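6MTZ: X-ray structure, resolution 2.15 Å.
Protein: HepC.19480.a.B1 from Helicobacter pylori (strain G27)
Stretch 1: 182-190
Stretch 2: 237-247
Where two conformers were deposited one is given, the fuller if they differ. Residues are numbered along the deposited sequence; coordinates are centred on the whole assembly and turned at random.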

# COMPACT_ATOMS: atom_id res chain seq x y z
N SER A 182 4.75 -0.88 8.88
CA SER A 182 5.17 0.10 7.89
C SER A 182 6.61 -0.10 7.45
O SER A 182 7.21 0.82 6.87
N GLU A 183 7.19 -1.28 7.72
CA GLU A 183 8.58 -1.55 7.37
C GLU A 183 8.84 -1.57 5.87
O GLU A 183 10.00 -1.41 5.47
N LEU A 184 7.83 -1.81 5.03
CA LEU A 184 7.96 -1.70 3.58
C LEU A 184 7.14 -0.50 3.11
O LEU A 184 5.90 -0.53 3.13
N ASN A 185 7.84 0.55 2.66
CA ASN A 185 7.18 1.75 2.15
C ASN A 185 6.12 1.40 1.11
O ASN A 185 6.41 0.71 0.12
N ARG A 186 4.90 1.90 1.34
CA ARG A 186 3.77 1.51 0.51
C ARG A 186 3.88 2.08 -0.89
O ARG A 186 3.56 1.39 -1.87
N PHE A 187 4.35 3.33 -1.02
CA PHE A 187 4.46 3.94 -2.34
C PHE A 187 5.47 3.20 -3.20
O PHE A 187 5.21 2.89 -4.36
N MET A 188 6.66 2.94 -2.65
CA MET A 188 7.72 2.36 -3.46
C MET A 188 7.49 0.87 -3.72
O MET A 188 7.89 0.37 -4.77
N PHE A 189 6.86 0.15 -2.78
CA PHE A 189 6.76 -1.31 -2.83
C PHE A 189 5.31 -1.74 -2.62
O PHE A 189 4.98 -2.48 -1.69
N ASP A 190 4.43 -1.32 -3.54
CA ASP A 190 3.00 -1.48 -3.33
C ASP A 190 2.62 -2.94 -3.12
O ASP A 190 1.94 -3.29 -2.14
N THR A 237 18.69 -7.11 13.82
CA THR A 237 17.74 -6.15 14.36
C THR A 237 16.68 -5.81 13.33
O THR A 237 16.85 -6.00 12.12
N MET A 238 15.56 -5.27 13.82
CA MET A 238 14.46 -4.92 12.93
C MET A 238 14.88 -3.83 11.96
O MET A 238 14.56 -3.89 10.76
N ASP A 239 15.65 -2.84 12.44
CA ASP A 239 16.05 -1.74 11.57
C ASP A 239 16.99 -2.23 10.46
O ASP A 239 16.90 -1.73 9.33
N ASN A 240 17.82 -3.24 10.70
CA ASN A 240 18.59 -3.76 9.57
C ASN A 240 17.77 -4.70 8.70
O ASN A 240 18.00 -4.77 7.49
N ILE A 241 16.82 -5.44 9.28
CA ILE A 241 15.98 -6.31 8.47
C ILE A 241 15.12 -5.49 7.53
O ILE A 241 14.99 -5.81 6.34
N SER A 242 14.54 -4.39 8.03
CA SER A 242 13.69 -3.54 7.20
C SER A 242 14.49 -2.87 6.09
O SER A 242 14.08 -2.87 4.92
N SER A 243 15.64 -2.27 6.44
CA SER A 243 16.42 -1.57 5.42
C SER A 243 16.97 -2.54 4.40
O SER A 243 17.00 -2.24 3.20
N ASN A 244 17.35 -3.75 4.83
CA ASN A 244 17.81 -4.76 3.88
C ASN A 244 16.71 -5.21 2.94
O ASN A 244 16.93 -5.32 1.73
N ALA A 245 15.52 -5.49 3.48
CA ALA A 245 14.40 -5.86 2.62
C ALA A 245 14.11 -4.76 1.60
O ALA A 245 13.87 -5.04 0.42
N GLN A 246 14.16 -3.49 2.02
CA GLN A 246 13.83 -2.40 1.11
C GLN A 246 14.91 -2.19 0.06
O GLN A 246 14.61 -2.06 -1.13
N THR A 247 16.19 -2.16 0.48
CA THR A 247 17.27 -1.97 -0.50
C THR A 247 17.24 -3.05 -1.58
O THR A 247 17.48 -2.75 -2.76

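Residues 183-189 form an irregular segment that lies against one face of the helix beginning at Met-238, and the contact buries 324 Å² summed over both sides. The helix contributes Met-238, Ser-242, Ala-245 and Gln-246, a spacing that places all four on the face turned to the loop. The chains come closest at Glu-183 and Ser-242, whose CA atoms are 5.5 Å apart.

Two hydrogen bonds join the stretches, and each pairs a helix side chain with loop backbone. Ser-242 points its CA-to-CB bond toward the loop and, with chi1 in t, its OG donates to Glu-183 O at 3.0 Å. One turn further on, Gln-246 (chi1 m, chi2 t, chi3 113°) starts out sideways, but its extended chain brings the amide to the loop. There Gln-246 OE1 accepts from Asn-185 N at 3.1 Å, with a nearly straight N-H...O angle of 167°. A loop carbonyl and a loop amide thus each find a partner in a helix side chain. The carbonyl of Glu-183 also lies near the glutamine amide, 3.1 Å from Gln-246 CD, yet it makes no hydrogen bond there: Gln-246 NE2 is 3.3 Å from Glu-183 O but poorly angled, and OE1 is itself an acceptor. Ser-242 is therefore the donor to this carbonyl across the contact.

Gln-246 has the largest area covered by the opposing stretch. Besides its bond to Asn-185, its OE1 sits 3.5 Å from Phe-189 CE2, at the edge of the ring and near its plane. Phe-189 (chi1 m) points toward the helix and sets its ring edge beside this oxygen. Leu-184, in the m,t rotamer, leaves its backbone sideways, but its end approaches the helix; CD2 reaches Ala-245 CB at 4.0 Å and Gln-246 CG at 4.0 Å, laying an apolar patch beside the polar one. Glu-183 (chi1 m, chi2 p) packs its aliphatic part on the helix, with CG 4.0 Å from Met-238 SD, while both its carboxylate oxygens are hydrogen-bonded elsewhere in the structure. Met-238 (t,p,p) likewise bends its end nearer to the loop.

The CA-to-CB bond of Asn-185 runs sideways and, with chi1 in t, its side chain leads off from the helix and bonds within its own segment. Its OD1 accepts from Met-188 N at 2.8 Å, while Asn-185 O accepts from Phe-189 N at 3.0 Å; ND2 is satisfied elsewhere in the structure. These bonds tie Asn-185 to the residues leading into Phe-189, so Asn-185 and Phe-189, which both contact Gln-246 OE1, belong to one locally braced turn. Just before the helix, Thr-237 (chi1 p) caps the first turn, its OG1 accepting from Asn-240 N at 3.3 Å. Ser-243, facing away from the loop, returns its hydroxyl to the helix backbone, OG donating to Asp-239 O at 2.6 Å.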

# COMPACT_ATOMS: atom_id res chain seq x y z
CB SER A 182 4.97 1.51 8.44
OG SER A 182 3.68 1.65 9.03
CB GLU A 183 9.03 -2.89 7.98
CG GLU A 183 9.14 -2.90 9.52
CD GLU A 183 7.79 -2.96 10.20
OE1 GLU A 183 6.80 -3.34 9.52
OE2 GLU A 183 7.70 -2.62 11.40
CB LEU A 184 7.50 -2.97 2.86
CG LEU A 184 8.19 -4.30 3.23
CD1 LEU A 184 7.55 -5.47 2.48
CD2 LEU A 184 9.71 -4.27 2.94
CB ASN A 185 8.22 2.70 1.53
CG ASN A 185 7.59 3.98 1.00
OD1 ASN A 185 7.19 4.05 -0.15
ND2 ASN A 185 7.51 5.00 1.85
CB ARG A 186 2.45 1.94 1.16
CG ARG A 186 1.21 1.44 0.40
CD ARG A 186 -0.11 1.65 1.19
NE ARG A 186 -0.46 3.06 1.41
CZ ARG A 186 -1.21 3.80 0.58
NH1 ARG A 186 -1.70 3.27 -0.54
NH2 ARG A 186 -1.48 5.06 0.87
CB PHE A 187 4.85 5.41 -2.24
CG PHE A 187 4.95 6.08 -3.60
CD1 PHE A 187 6.12 6.04 -4.34
CD2 PHE A 187 3.83 6.67 -4.16
CE1 PHE A 187 6.18 6.62 -5.61
CE2 PHE A 187 3.89 7.24 -5.42
CZ PHE A 187 5.06 7.22 -6.14
CB MET A 188 9.08 2.59 -2.80
CG MET A 188 9.50 4.07 -2.70
SD MET A 188 9.70 4.89 -4.29
CE MET A 188 11.20 4.12 -4.93
CB PHE A 189 7.66 -1.94 -1.78
CG PHE A 189 8.99 -1.25 -1.64
CD1 PHE A 189 9.86 -1.21 -2.71
CD2 PHE A 189 9.36 -0.66 -0.44
CE1 PHE A 189 11.11 -0.58 -2.58
CE2 PHE A 189 10.59 -0.03 -0.31
CZ PHE A 189 11.47 0.01 -1.38
CB ASP A 190 2.24 -0.89 -4.51
CG ASP A 190 0.75 -1.03 -4.34
OD1 ASP A 190 0.17 -0.32 -3.49
OD2 ASP A 190 0.17 -1.88 -5.05
CB THR A 237 18.42 -4.84 14.78
OG1 THR A 237 18.94 -4.19 13.61
CG2 THR A 237 19.55 -5.10 15.80
CB MET A 238 13.25 -4.50 13.74
CG MET A 238 12.08 -4.03 12.89
SD MET A 238 11.49 -5.30 11.76
CE MET A 238 10.27 -6.11 12.77
CB ASP A 239 16.67 -0.58 12.39
CG ASP A 239 17.80 -1.03 13.32
OD1 ASP A 239 18.91 -1.29 12.82
OD2 ASP A 239 17.58 -1.10 14.55
CB ASN A 240 19.87 -4.45 10.05
CG ASN A 240 20.86 -3.45 10.58
OD1 ASN A 240 20.92 -2.31 10.12
ND2 ASN A 240 21.63 -3.85 11.58
CB ILE A 241 15.13 -7.22 9.38
CG1 ILE A 241 16.07 -8.20 10.11
CG2 ILE A 241 14.04 -7.96 8.56
CD1 ILE A 241 15.38 -8.92 11.23
CB SER A 242 12.99 -2.49 8.06
OG SER A 242 12.41 -1.48 7.25
CB SER A 243 17.54 -0.74 6.06
OG SER A 243 18.18 -1.44 7.11
CB ASN A 244 18.41 -5.95 4.61
CG ASN A 244 19.83 -6.19 4.20
OD1 ASN A 244 20.09 -6.73 3.12
ND2 ASN A 244 20.77 -5.76 5.03
CB ALA A 245 13.17 -6.18 3.47
CB GLN A 246 13.56 -1.12 1.91
CG GLN A 246 12.24 -1.24 2.67
CD GLN A 246 11.85 0.01 3.42
OE1 GLN A 246 10.86 0.68 3.09
NE2 GLN A 246 12.61 0.33 4.46
CB THR A 247 18.64 -1.94 0.19
OG1 THR A 247 18.85 -3.16 0.91
CG2 THR A 247 18.73 -0.78 1.17